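Local coordinates for inactive dihydroorotase-like domain (Chaetomium thermophilum, PDB 5NNL), which is an inactive dihydroorotase-like domain built on a (beta/alpha)8 barrel of the amidohydrolase type, with no established function, at residues P17-R22 with G51-V56; Q28-A33 with A233-G238; N148-V153 with K174-V179; I213-I218 with D266-I271. All blocks are in the same frame, centred on the assembly; numbering follows the deposited sequence.

The four contacts illustrate how the chemistry of a contact follows its place in a barrel. Contact 3 is a buried pairing of two parallel barrel strands, dense in backbone and side-chain hydrogen bonds. Contact 4, also buried, sets a helix across the next strand, 215-217, through one hydrogen bond from an asparagine side-chain amide and apolar packing; Asp178 of contact 3 reaches Ser217 of contact 4. Contacts 1 and 2 are partly buried and join loops or a helix outside the strands. Contact 1 is van der Waals packing without a hydrogen bond across it, whereas contact 2 adds a peripheral ion pair to methyl packing. These two touch where Pro17 meets Val235, and contact 2 touches contact 4 through Gly238 and Ile218.

Contact 1: P17-R22 with G51-V56; sequences PGLVTR and GSISDV
Leu19 and Val20 meet Ile53 where two loops of the (beta/alpha)8 barrel lie side by side: residues 17-22 precede helix 26-37, and the loop 51-56 leads from strand 39-44 into helix 56-64. Packing between side chains comes first. CD2 of Leu19 touches CD1 of Ile53 at 3.7 Å, and the two side chains cross at about a right angle. A chi1 of 178° sets CG of Leu19 anti to the backbone N, and chi2 (63°) then places its methyls, CD2 being the one that meets Ile53. Beside it, CG1 of Val20 lies 3.9 Å from CG1 of Ile53, giving the isoleucine stem two apolar neighbours. Ile53 continues this packing inward onto Leu76 and Ile78 of strand 73-79 and onto Ala62.

The second kind of contact is side chain against backbone. Gly51 offers bare main chain to Val20, and no hydrogen bond links the two segments; Ser52 O turns instead to Ser58 OG and Leu19 O to Asn65 ND2. Gly18 to Thr21 form a type I turn that presents Leu19 and Val20 together. The two methyls of Val20 rest on different parts of Ser52: CG1 is 3.7 Å from Ser52 O, and CG2 is 3.7 Å from Ser52 N.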
loop_
_atom_site.group_PDB
_atom_site.type_symbol
_atom_site.label_atom_id
_atom_site.label_comp_id
_atom_site.label_asym_id
_atom_site.label_seq_id
_atom_site.Cartn_x
_atom_site.Cartn_y
_atom_site.Cartn_z
ATOM N N PRO A 17 -5.368 -4.500 10.776
ATOM C CA PRO A 17 -5.001 -4.707 12.189
ATOM C C PRO A 17 -5.114 -6.147 12.667
ATOM O O PRO A 17 -4.145 -6.685 13.216
ATOM C CB PRO A 17 -5.975 -3.777 12.924
ATOM C CG PRO A 17 -6.222 -2.672 11.968
ATOM C CD PRO A 17 -6.178 -3.287 10.589
ATOM N N GLY A 18 -6.268 -6.785 12.484
ATOM C CA GLY A 18 -6.464 -8.142 12.959
ATOM C C GLY A 18 -6.199 -9.187 11.896
ATOM O O GLY A 18 -6.900 -10.201 11.821
ATOM N N LEU A 19 -5.177 -8.952 11.071
ATOM C CA LEU A 19 -4.861 -9.885 9.994
ATOM C C LEU A 19 -4.604 -11.290 10.527
ATOM O O LEU A 19 -5.097 -12.277 9.966
ATOM C CB LEU A 19 -3.643 -9.386 9.214
ATOM C CG LEU A 19 -3.163 -10.280 8.069
ATOM C CD1 LEU A 19 -4.232 -10.400 6.994
ATOM C CD2 LEU A 19 -1.868 -9.743 7.486
ATOM N N VAL A 20 -3.826 -11.401 11.600
ATOM C CA VAL A 20 -3.431 -12.691 12.152
ATOM C C VAL A 20 -4.193 -12.998 13.441
ATOM O O VAL A 20 -3.784 -13.866 14.210
ATOM C CB VAL A 20 -1.910 -12.765 12.368
ATOM C CG1 VAL A 20 -1.194 -12.826 11.026
ATOM C CG2 VAL A 20 -1.414 -11.578 13.193
ATOM N N THR A 21 -5.292 -12.291 13.690
ATOM C CA THR A 21 -6.184 -12.640 14.785
ATOM C C THR A 21 -7.165 -13.713 14.333
ATOM O O THR A 21 -7.691 -13.667 13.217
ATOM C CB THR A 21 -6.950 -11.409 15.274
ATOM O OG1 THR A 21 -6.025 -10.420 15.742
ATOM C CG2 THR A 21 -7.912 -11.778 16.407
ATOM N N ARG A 22 -7.408 -14.682 15.211
ATOM C CA ARG A 22 -8.340 -15.759 14.908
ATOM C C ARG A 22 -9.747 -15.205 14.719
ATOM O O ARG A 22 -10.248 -14.450 15.557
ATOM C CB ARG A 22 -8.323 -16.790 16.037
ATOM C CG ARG A 22 -9.229 -18.001 15.824
ATOM C CD ARG A 22 -9.522 -18.686 17.154
ATOM N NE ARG A 22 -10.424 -17.886 17.985
ATOM C CZ ARG A 22 -11.670 -18.222 18.321
ATOM N NH1 ARG A 22 -12.205 -19.370 17.925
ATOM N NH2 ARG A 22 -12.389 -17.402 19.076
ATOM N N GLY A 51 0.986 -8.311 15.498
ATOM C CA GLY A 51 1.407 -9.578 14.940
ATOM C C GLY A 51 1.869 -9.394 13.514
ATOM O O GLY A 51 1.982 -8.271 13.019
ATOM N N SER A 52 2.137 -10.516 12.854
ATOM C CA SER A 52 2.605 -10.467 11.477
ATOM C C SER A 52 2.515 -11.855 10.865
ATOM O O SER A 52 2.510 -12.867 11.571
ATOM C CB SER A 52 4.046 -9.955 11.398
ATOM O OG SER A 52 4.935 -10.881 12.002
ATOM N N ILE A 53 2.449 -11.885 9.535
ATOM C CA ILE A 53 2.639 -13.122 8.784
ATOM C C ILE A 53 4.144 -13.364 8.717
ATOM O O ILE A 53 4.852 -12.754 7.914
ATOM C CB ILE A 53 2.002 -13.059 7.393
ATOM C CG1 ILE A 53 0.483 -12.887 7.523
ATOM C CG2 ILE A 53 2.344 -14.322 6.588
ATOM C CD1 ILE A 53 -0.257 -12.791 6.193
ATOM N N SER A 54 4.637 -14.257 9.582
ATOM C CA SER A 54 6.062 -14.537 9.704
ATOM C C SER A 54 6.418 -16.015 9.603
ATOM O O SER A 54 7.612 -16.334 9.545
ATOM C CB SER A 54 6.596 -13.996 11.041
ATOM O OG SER A 54 5.761 -14.387 12.121
ATOM N N ASP A 55 5.443 -16.920 9.577
ATOM C CA ASP A 55 5.716 -18.350 9.499
ATOM C C ASP A 55 4.524 -19.041 8.841
ATOM O O ASP A 55 3.590 -18.387 8.365
ATOM C CB ASP A 55 6.006 -18.902 10.899
ATOM C CG ASP A 55 4.981 -18.452 11.915
ATOM O OD1 ASP A 55 3.783 -18.419 11.563
ATOM O OD2 ASP A 55 5.372 -18.126 13.057
ATOM N N VAL A 56 4.555 -20.376 8.820
ATOM C CA VAL A 56 3.475 -21.140 8.201
ATOM C C VAL A 56 2.184 -20.981 8.995
ATOM O O VAL A 56 1.109 -20.769 8.421
ATOM C CB VAL A 56 3.884 -22.618 8.069
ATOM C CG1 VAL A 56 2.715 -23.462 7.582
ATOM C CG2 VAL A 56 5.062 -22.751 7.118
#

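Contact 2: Q28-A33 with A233-G238; sequences QRVTQA and ADVTVG
Arg29, the first residue of segment 28-33 to reach the loop 233-238, stretches from its helix toward Asp234. Its CG is anti to the backbone N (chi1 176°), and the chain then bends at chi2 before running on to the guanidinium. There NH2 of Arg29 stands 3.1 Å from OD1 of Asp234 in a salt bridge, with OD2 of Asp234 farther from the same nitrogen at 3.7 Å. The guanidinium and carboxylate planes are 81° apart, which rules out a flat, two-pronged pairing; NH2 alone makes the bridge. Arg29 was modelled in two conformers; the bridge is described for one, so how constantly it is made is doubtful.

One residue on, Val30 places CG2 only 3.3 Å from CG1 of Val235, the two side chains crossing at about a right angle. This is closer than usual carbon packing and Val235 has a chi1 of 137°, off the staggered positions, so the exact placing of its methyls is doubtful. In the (beta/alpha)8 barrel this is a meeting of helix 26-37, the helix that follows the first strand, with the loop beyond helix 221-228, late in the barrel; Val30 also touches Ile42 of strand 39-44. Asp234 to Val237 form a type I turn, whose first three side chains meet the helix.

A turn after Arg29, Ala33 lays CB against CG2 of Thr236 at 3.7 Å. The same threonine methyl lies 3.8 Å from NE of Arg29 and 3.9 Å from CG of Arg29, and thus packs against both helix residues.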
loop_
_atom_site.group_PDB
_atom_site.type_symbol
_atom_site.label_atom_id
_atom_site.label_comp_id
_atom_site.label_asym_id
_atom_site.label_seq_id
_atom_site.Cartn_x
_atom_site.Cartn_y
_atom_site.Cartn_z
ATOM N N GLN A 28 -11.929 -8.877 5.813
ATOM C CA GLN A 28 -13.150 -8.674 5.038
ATOM C C GLN A 28 -13.516 -7.199 4.961
ATOM O O GLN A 28 -13.735 -6.655 3.874
ATOM C CB GLN A 28 -14.314 -9.461 5.647
ATOM C CG GLN A 28 -15.686 -9.017 5.114
ATOM C CD GLN A 28 -16.820 -9.920 5.555
ATOM O OE1 GLN A 28 -17.641 -9.538 6.390
ATOM N NE2 GLN A 28 -16.883 -11.117 4.982
ATOM N N ARG A 29 -13.600 -6.537 6.116
ATOM C CA ARG A 29 -14.054 -5.151 6.133
ATOM C C ARG A 29 -13.117 -4.251 5.337
ATOM O O ARG A 29 -13.566 -3.303 4.681
ATOM C CB ARG A 29 -14.189 -4.651 7.569
ATOM C CG ARG A 29 -14.576 -3.186 7.649
ATOM C CD ARG A 29 -15.455 -2.892 8.848
ATOM N NE ARG A 29 -15.483 -1.465 9.155
ATOM C CZ ARG A 29 -15.905 -0.953 10.307
ATOM N NH1 ARG A 29 -16.333 -1.749 11.277
ATOM N NH2 ARG A 29 -15.894 0.360 10.492
ATOM N N VAL A 30 -11.811 -4.531 5.374
ATOM C CA VAL A 30 -10.871 -3.737 4.587
ATOM C C VAL A 30 -11.160 -3.897 3.101
ATOM O O VAL A 30 -11.067 -2.935 2.330
ATOM C CB VAL A 30 -9.418 -4.122 4.931
ATOM C CG1 VAL A 30 -8.430 -3.510 3.934
ATOM C CG2 VAL A 30 -9.084 -3.661 6.333
ATOM N N THR A 31 -11.515 -5.111 2.670
ATOM C CA THR A 31 -11.862 -5.310 1.267
ATOM C C THR A 31 -13.163 -4.602 0.909
ATOM O O THR A 31 -13.354 -4.221 -0.251
ATOM C CB THR A 31 -11.964 -6.803 0.941
ATOM O OG1 THR A 31 -13.033 -7.399 1.689
ATOM C CG2 THR A 31 -10.658 -7.506 1.257
ATOM N N GLN A 32 -14.064 -4.416 1.879
ATOM C CA GLN A 32 -15.286 -3.654 1.631
ATOM C C GLN A 32 -14.962 -2.197 1.341
ATOM O O GLN A 32 -15.359 -1.649 0.306
ATOM C CB GLN A 32 -16.229 -3.733 2.836
ATOM C CG GLN A 32 -16.765 -5.109 3.165
ATOM C CD GLN A 32 -17.647 -5.100 4.407
ATOM O OE1 GLN A 32 -18.179 -4.058 4.798
ATOM N NE2 GLN A 32 -17.807 -6.262 5.031
ATOM N N ALA A 33 -14.260 -1.546 2.269
ATOM C CA ALA A 33 -13.897 -0.148 2.084
ATOM C C ALA A 33 -12.997 0.038 0.870
ATOM O O ALA A 33 -13.027 1.096 0.233
ATOM C CB ALA A 33 -13.214 0.385 3.344
ATOM N N ALA A 233 -9.721 2.916 16.881
ATOM C CA ALA A 233 -8.961 1.979 16.069
ATOM C C ALA A 233 -9.838 1.482 14.929
ATOM O O ALA A 233 -10.108 0.279 14.829
ATOM C CB ALA A 233 -8.464 0.805 16.915
ATOM N N ASP A 234 -10.300 2.392 14.070
ATOM C CA ASP A 234 -11.159 1.992 12.967
ATOM C C ASP A 234 -10.307 1.386 11.863
ATOM O O ASP A 234 -9.264 1.933 11.491
ATOM C CB ASP A 234 -11.977 3.167 12.433
ATOM C CG ASP A 234 -13.359 2.741 11.951
ATOM O OD1 ASP A 234 -13.865 1.698 12.424
ATOM O OD2 ASP A 234 -13.940 3.436 11.091
ATOM N N VAL A 235 -10.763 0.247 11.344
ATOM C CA VAL A 235 -9.971 -0.575 10.438
ATOM C C VAL A 235 -9.866 0.005 9.033
ATOM O O VAL A 235 -9.035 -0.463 8.245
ATOM C CB VAL A 235 -10.589 -1.992 10.457
ATOM C CG1 VAL A 235 -10.703 -2.600 9.066
ATOM C CG2 VAL A 235 -9.779 -2.894 11.367
ATOM N N THR A 236 -10.651 1.033 8.708
ATOM C CA THR A 236 -10.723 1.562 7.351
ATOM C C THR A 236 -10.139 2.968 7.227
ATOM O O THR A 236 -10.398 3.651 6.232
ATOM C CB THR A 236 -12.174 1.561 6.869
ATOM O OG1 THR A 236 -12.934 2.496 7.642
ATOM C CG2 THR A 236 -12.796 0.178 7.014
ATOM N N VAL A 237 -9.367 3.420 8.218
ATOM C CA VAL A 237 -8.798 4.763 8.163
ATOM C C VAL A 237 -7.968 4.926 6.899
ATOM O O VAL A 237 -7.153 4.063 6.549
ATOM C CB VAL A 237 -7.951 5.054 9.414
ATOM C CG1 VAL A 237 -8.839 5.347 10.607
ATOM C CG2 VAL A 237 -6.986 3.907 9.715
ATOM N N GLY A 238 -8.175 6.049 6.207
ATOM C CA GLY A 238 -7.336 6.445 5.097
ATOM C C GLY A 238 -7.681 5.839 3.753
ATOM O O GLY A 238 -7.056 6.214 2.753
#

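Contact 3: N148-V153 with K174-V179; sequences NRRIHV and KVTCDV
A parallel beta-alpha-beta unit of the (beta/alpha)8 barrel is closed here, strand 151-153 pairing with strand 175-180 after helix 159-170, with His152 gripped by Thr176 and Asp178. The paired segments differ in direction by 22°. The main chains bond in sequence: Ile151 N to Lys174 O, Thr176 N to Ile151 O, Val153 N to Thr176 O and Asp178 N to Val153 O, the last at 2.9 Å. CA-H groups of Arg150, His152, Val175 and Cys177 make further contacts with these carbonyls.

The imidazole lies across the neighbouring strand: chi1 (-177°) sets CG anti to the backbone N, and chi2 (82°) turns the ring so that ND1 faces Thr176 and NE2 faces Asp178. Within the ring plane, ND1 of His152 meets OG1 of Thr176 at 2.6 Å, a bond in which either may be the donor. On the far nitrogen, NE2 of His152 donates to OD1 of Asp178 at 2.8 Å, using the anti lone pair of that oxygen. Two bonds at separate ring atoms thus fix the ring's rotation, and CE1 of His152 passes 3.4 Å from the backbone C of Cys177. Ser154, Ala155 and Ser217 also bond the Asp178 carboxylate, holding it in turn.

At the exposed start, NZ of Lys174 donates to OD1 of Asn148 at 3.2 Å, and a water joins Arg149 O to Lys174 N. Ile151, Val153 and Val175 share the opposite face, where CG2 of Val153 touches CG2 of Val175 at 4.1 Å. Helix 134-146 covers that face through Leu137 and Leu141; Ile271 and Phe272 meet His152 on the other, and strands 128-130 and 215-217 flank the pair.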
loop_
_atom_site.group_PDB
_atom_site.type_symbol
_atom_site.label_atom_id
_atom_site.label_comp_id
_atom_site.label_asym_id
_atom_site.label_seq_id
_atom_site.Cartn_x
_atom_site.Cartn_y
_atom_site.Cartn_z
ATOM N N ASN A 148 21.356 -8.843 -9.103
ATOM C CA ASN A 148 20.719 -8.411 -10.344
ATOM C C ASN A 148 19.239 -8.788 -10.367
ATOM O O ASN A 148 18.749 -9.440 -11.290
ATOM C CB ASN A 148 21.439 -8.988 -11.560
ATOM C CG ASN A 148 20.957 -8.372 -12.857
ATOM O OD1 ASN A 148 20.738 -7.166 -12.945
ATOM N ND2 ASN A 148 20.768 -9.204 -13.862
ATOM N N ARG A 149 18.523 -8.368 -9.328
ATOM C CA ARG A 149 17.088 -8.586 -9.232
ATOM C C ARG A 149 16.420 -7.286 -8.792
ATOM O O ARG A 149 17.081 -6.273 -8.544
ATOM C CB ARG A 149 16.766 -9.744 -8.277
ATOM C CG ARG A 149 17.176 -9.532 -6.820
ATOM C CD ARG A 149 16.141 -10.138 -5.893
ATOM N NE ARG A 149 14.833 -9.522 -6.112
ATOM C CZ ARG A 149 13.666 -10.156 -6.029
ATOM N NH1 ARG A 149 13.614 -11.448 -5.730
ATOM N NH2 ARG A 149 12.541 -9.492 -6.257
ATOM N N ARG A 150 15.094 -7.323 -8.697
ATOM C CA ARG A 150 14.296 -6.138 -8.427
ATOM C C ARG A 150 14.128 -5.924 -6.928
ATOM O O ARG A 150 14.131 -6.873 -6.141
ATOM C CB ARG A 150 12.916 -6.256 -9.082
ATOM C CG ARG A 150 12.952 -6.564 -10.571
ATOM C CD ARG A 150 11.548 -6.707 -11.149
ATOM N NE ARG A 150 10.809 -5.443 -11.124
ATOM C CZ ARG A 150 10.255 -4.848 -12.181
ATOM N NH1 ARG A 150 10.319 -5.386 -13.393
ATOM N NH2 ARG A 150 9.615 -3.698 -12.020
ATOM N N ILE A 151 13.978 -4.659 -6.542
ATOM C CA ILE A 151 13.666 -4.282 -5.168
ATOM C C ILE A 151 12.691 -3.114 -5.201
ATOM O O ILE A 151 12.834 -2.195 -6.014
ATOM C CB ILE A 151 14.936 -3.910 -4.371
ATOM C CG1 ILE A 151 14.594 -3.596 -2.913
ATOM C CG2 ILE A 151 15.634 -2.727 -5.006
ATOM C CD1 ILE A 151 14.164 -4.800 -2.105
ATOM N N HIS A 152 11.700 -3.149 -4.313
ATOM C CA HIS A 152 10.710 -2.086 -4.192
ATOM C C HIS A 152 10.777 -1.494 -2.794
ATOM O O HIS A 152 10.744 -2.230 -1.802
ATOM C CB HIS A 152 9.295 -2.599 -4.468
ATOM C CG HIS A 152 8.251 -1.526 -4.421
ATOM N ND1 HIS A 152 7.999 -0.688 -5.487
ATOM C CD2 HIS A 152 7.409 -1.141 -3.433
ATOM C CE1 HIS A 152 7.039 0.158 -5.161
ATOM N NE2 HIS A 152 6.663 -0.096 -3.920
ATOM N N VAL A 153 10.857 -0.167 -2.720
ATOM C CA VAL A 153 10.981 0.556 -1.460
ATOM C C VAL A 153 9.655 1.243 -1.171
ATOM O O VAL A 153 9.143 1.996 -2.007
ATOM C CB VAL A 153 12.128 1.579 -1.509
ATOM C CG1 VAL A 153 12.291 2.263 -0.159
ATOM C CG2 VAL A 153 13.426 0.906 -1.924
ATOM N N LYS A 174 17.703 -1.977 -10.480
ATOM C CA LYS A 174 16.292 -2.335 -10.650
ATOM C C LYS A 174 15.518 -2.023 -9.368
ATOM O O LYS A 174 15.104 -2.908 -8.617
ATOM C CB LYS A 174 16.147 -3.806 -11.018
ATOM C CG LYS A 174 16.927 -4.248 -12.246
ATOM C CD LYS A 174 16.294 -5.497 -12.851
ATOM C CE LYS A 174 17.321 -6.440 -13.456
ATOM N NZ LYS A 174 18.263 -5.746 -14.372
ATOM N N VAL A 175 15.307 -0.731 -9.126
ATOM C CA VAL A 175 14.604 -0.280 -7.932
ATOM C C VAL A 175 13.365 0.506 -8.339
ATOM O O VAL A 175 13.392 1.286 -9.298
ATOM C CB VAL A 175 15.517 0.562 -7.011
ATOM C CG1 VAL A 175 16.094 1.738 -7.745
ATOM C CG2 VAL A 175 14.760 1.016 -5.769
ATOM N N THR A 176 12.275 0.279 -7.611
ATOM C CA THR A 176 11.070 1.089 -7.697
ATOM C C THR A 176 10.672 1.489 -6.283
ATOM O O THR A 176 11.206 0.967 -5.302
ATOM C CB THR A 176 9.920 0.339 -8.389
ATOM O OG1 THR A 176 9.556 -0.812 -7.617
ATOM C CG2 THR A 176 10.329 -0.102 -9.787
ATOM N N CYS A 177 9.734 2.427 -6.166
ATOM C CA CYS A 177 9.348 2.887 -4.841
ATOM C C CYS A 177 7.933 3.439 -4.855
ATOM O O CYS A 177 7.375 3.758 -5.907
ATOM C CB CYS A 177 10.304 3.965 -4.315
ATOM S SG CYS A 177 10.274 5.502 -5.269
ATOM N N ASP A 178 7.368 3.566 -3.655
ATOM C CA ASP A 178 6.091 4.234 -3.470
ATOM C C ASP A 178 6.179 5.208 -2.305
ATOM O O ASP A 178 7.103 5.160 -1.490
ATOM C CB ASP A 178 4.939 3.239 -3.220
ATOM C CG ASP A 178 5.038 2.537 -1.877
ATOM O OD1 ASP A 178 5.428 1.351 -1.851
ATOM O OD2 ASP A 178 4.715 3.166 -0.845
ATOM N N VAL A 179 5.210 6.117 -2.263
ATOM C CA VAL A 179 4.966 6.957 -1.101
ATOM C C VAL A 179 3.516 6.760 -0.695
ATOM O O VAL A 179 2.640 6.529 -1.536
ATOM C CB VAL A 179 5.257 8.456 -1.361
ATOM C CG1 VAL A 179 6.628 8.639 -1.980
ATOM C CG2 VAL A 179 4.194 9.074 -2.244
HETATM O O HOH W 1 19.002 -4.102 -9.417
HETATM O O HOH W 2 11.172 -3.225 -8.427
#

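Contact 4: I213-I218 with D266-I271; sequences IDVFSI and DNPKEI
Asn267, on the last turns of helix 257-271, reaches over to the main chain of Asp214, just before strand 215-217 of the barrel. Its ND2 donates to O of Asp214 at 2.9 Å with an N-H...O angle of 158°, the carbonyl accepting in its own plane on a lone pair. CG is anti to the carbonyl carbon (chi1 -64°), where its amide can reach Asp214; CB of Asn267 itself lies 3.2 Å from the same oxygen.

Pro268 follows at a kink, its ring nitrogen having no bond to the turn before. Its CD touches CG2 of Val215 at 3.9 Å, and CB of Pro268 faces CG1 of Val215 at 4.1 Å; both valine methyls are engaged by one ring. Ile271, one turn farther, slides past Val215 in the opposite direction and brings CD1 to 3.8 Å from CG2 of Val215. That same CD1 lies 3.9 Å from CB of Asp214, whose carboxylate is paired with Lys169 and bonded to Cys177 N.

Helix segment 266-271 runs at 95° to strand 215-217; a single directional hydrogen bond, in plane at both ends, fixes the Asn267 end, while nondirectional packing round Val215 does the rest.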
loop_
_atom_site.group_PDB
_atom_site.type_symbol
_atom_site.label_atom_id
_atom_site.label_comp_id
_atom_site.label_asym_id
_atom_site.label_seq_id
_atom_site.Cartn_x
_atom_site.Cartn_y
_atom_site.Cartn_z
ATOM N N ILE A 213 8.892 8.474 -8.321
ATOM C CA ILE A 213 7.950 7.681 -7.541
ATOM C C ILE A 213 7.088 6.882 -8.510
ATOM O O ILE A 213 6.373 7.454 -9.339
ATOM C CB ILE A 213 7.100 8.580 -6.633
ATOM C CG1 ILE A 213 8.010 9.477 -5.784
ATOM C CG2 ILE A 213 6.203 7.738 -5.741
ATOM C CD1 ILE A 213 7.287 10.554 -5.013
ATOM N N ASP A 214 7.166 5.558 -8.416
ATOM C CA ASP A 214 6.467 4.675 -9.340
ATOM C C ASP A 214 5.035 4.388 -8.912
ATOM O O ASP A 214 4.171 4.194 -9.774
ATOM C CB ASP A 214 7.236 3.355 -9.472
ATOM C CG ASP A 214 8.664 3.560 -9.942
ATOM O OD1 ASP A 214 8.866 3.909 -11.126
ATOM O OD2 ASP A 214 9.590 3.404 -9.117
ATOM N N VAL A 215 4.760 4.387 -7.606
ATOM C CA VAL A 215 3.497 3.895 -7.071
ATOM C C VAL A 215 3.036 4.771 -5.914
ATOM O O VAL A 215 3.841 5.277 -5.129
ATOM C CB VAL A 215 3.634 2.428 -6.599
ATOM C CG1 VAL A 215 2.349 1.936 -5.931
ATOM C CG2 VAL A 215 4.016 1.526 -7.757
ATOM N N PHE A 216 1.719 4.938 -5.811
ATOM C CA PHE A 216 1.088 5.460 -4.609
ATOM C C PHE A 216 0.494 4.300 -3.824
ATOM O O PHE A 216 -0.107 3.391 -4.404
ATOM C CB PHE A 216 -0.022 6.463 -4.939
ATOM C CG PHE A 216 0.470 7.808 -5.406
ATOM C CD1 PHE A 216 1.562 8.420 -4.816
ATOM C CD2 PHE A 216 -0.185 8.467 -6.430
ATOM C CE1 PHE A 216 1.994 9.657 -5.248
ATOM C CE2 PHE A 216 0.243 9.702 -6.863
ATOM C CZ PHE A 216 1.328 10.299 -6.276
ATOM N N SER A 217 0.662 4.334 -2.508
ATOM C CA SER A 217 0.035 3.362 -1.630
ATOM C C SER A 217 -0.735 4.101 -0.549
ATOM O O SER A 217 -0.556 5.301 -0.337
ATOM C CB SER A 217 1.061 2.418 -0.984
ATOM O OG SER A 217 1.864 3.110 -0.045
ATOM N N ILE A 218 -1.622 3.375 0.118
ATOM C CA ILE A 218 -2.269 3.897 1.313
ATOM C C ILE A 218 -1.405 3.656 2.542
ATOM O O ILE A 218 -1.085 4.591 3.281
ATOM C CB ILE A 218 -3.668 3.268 1.456
ATOM C CG1 ILE A 218 -4.494 3.626 0.216
ATOM C CG2 ILE A 218 -4.328 3.724 2.758
ATOM C CD1 ILE A 218 -5.958 3.347 0.332
ATOM N N ASP A 266 -1.250 0.935 -13.463
ATOM C CA ASP A 266 -0.264 0.430 -14.420
ATOM C C ASP A 266 1.034 0.012 -13.734
ATOM O O ASP A 266 1.488 -1.128 -13.875
ATOM C CB ASP A 266 0.020 1.489 -15.483
ATOM C CG ASP A 266 -1.205 1.834 -16.295
ATOM O OD1 ASP A 266 -2.060 2.594 -15.798
ATOM O OD2 ASP A 266 -1.311 1.342 -17.435
ATOM N N ASN A 267 1.653 0.934 -12.998
ATOM C CA ASN A 267 2.952 0.621 -12.397
ATOM C C ASN A 267 2.845 -0.420 -11.298
ATOM O O ASN A 267 3.642 -1.378 -11.307
ATOM C CB ASN A 267 3.610 1.910 -11.906
ATOM C CG ASN A 267 3.924 2.845 -13.034
ATOM O OD1 ASN A 267 3.942 2.443 -14.198
ATOM N ND2 ASN A 267 4.168 4.100 -12.708
ATOM N N PRO A 268 1.932 -0.322 -10.329
ATOM C CA PRO A 268 1.833 -1.391 -9.323
ATOM C C PRO A 268 1.545 -2.749 -9.930
ATOM O O PRO A 268 1.958 -3.774 -9.376
ATOM C CB PRO A 268 0.688 -0.924 -8.409
ATOM C CG PRO A 268 -0.010 0.166 -9.148
ATOM C CD PRO A 268 0.993 0.784 -10.058
ATOM N N LYS A 269 0.852 -2.782 -11.065
ATOM C CA LYS A 269 0.513 -4.049 -11.696
ATOM C C LYS A 269 1.755 -4.738 -12.251
ATOM O O LYS A 269 1.904 -5.958 -12.123
ATOM C CB LYS A 269 -0.517 -3.787 -12.791
ATOM C CG LYS A 269 -1.056 -5.003 -13.494
ATOM C CD LYS A 269 -2.128 -4.563 -14.487
ATOM C CE LYS A 269 -2.599 -5.684 -15.382
ATOM N NZ LYS A 269 -3.668 -5.180 -16.295
ATOM N N GLU A 270 2.663 -3.974 -12.857
ATOM C CA GLU A 270 3.855 -4.572 -13.448
ATOM C C GLU A 270 4.887 -4.930 -12.387
ATOM O O GLU A 270 5.493 -6.006 -12.442
ATOM C CB GLU A 270 4.466 -3.617 -14.472
ATOM C CG GLU A 270 5.438 -4.277 -15.432
ATOM C CD GLU A 270 6.682 -3.444 -15.658
ATOM O OE1 GLU A 270 7.604 -3.512 -14.816
ATOM O OE2 GLU A 270 6.731 -2.713 -16.671
ATOM N N ILE A 271 5.094 -4.041 -11.414
ATOM C CA ILE A 271 6.118 -4.260 -10.396
ATOM C C ILE A 271 5.807 -5.508 -9.585
ATOM O O ILE A 271 6.707 -6.284 -9.238
ATOM C CB ILE A 271 6.239 -3.011 -9.502
ATOM C CG1 ILE A 271 6.845 -1.857 -10.306
ATOM C CG2 ILE A 271 7.078 -3.295 -8.264
ATOM C CD1 ILE A 271 6.652 -0.495 -9.679
#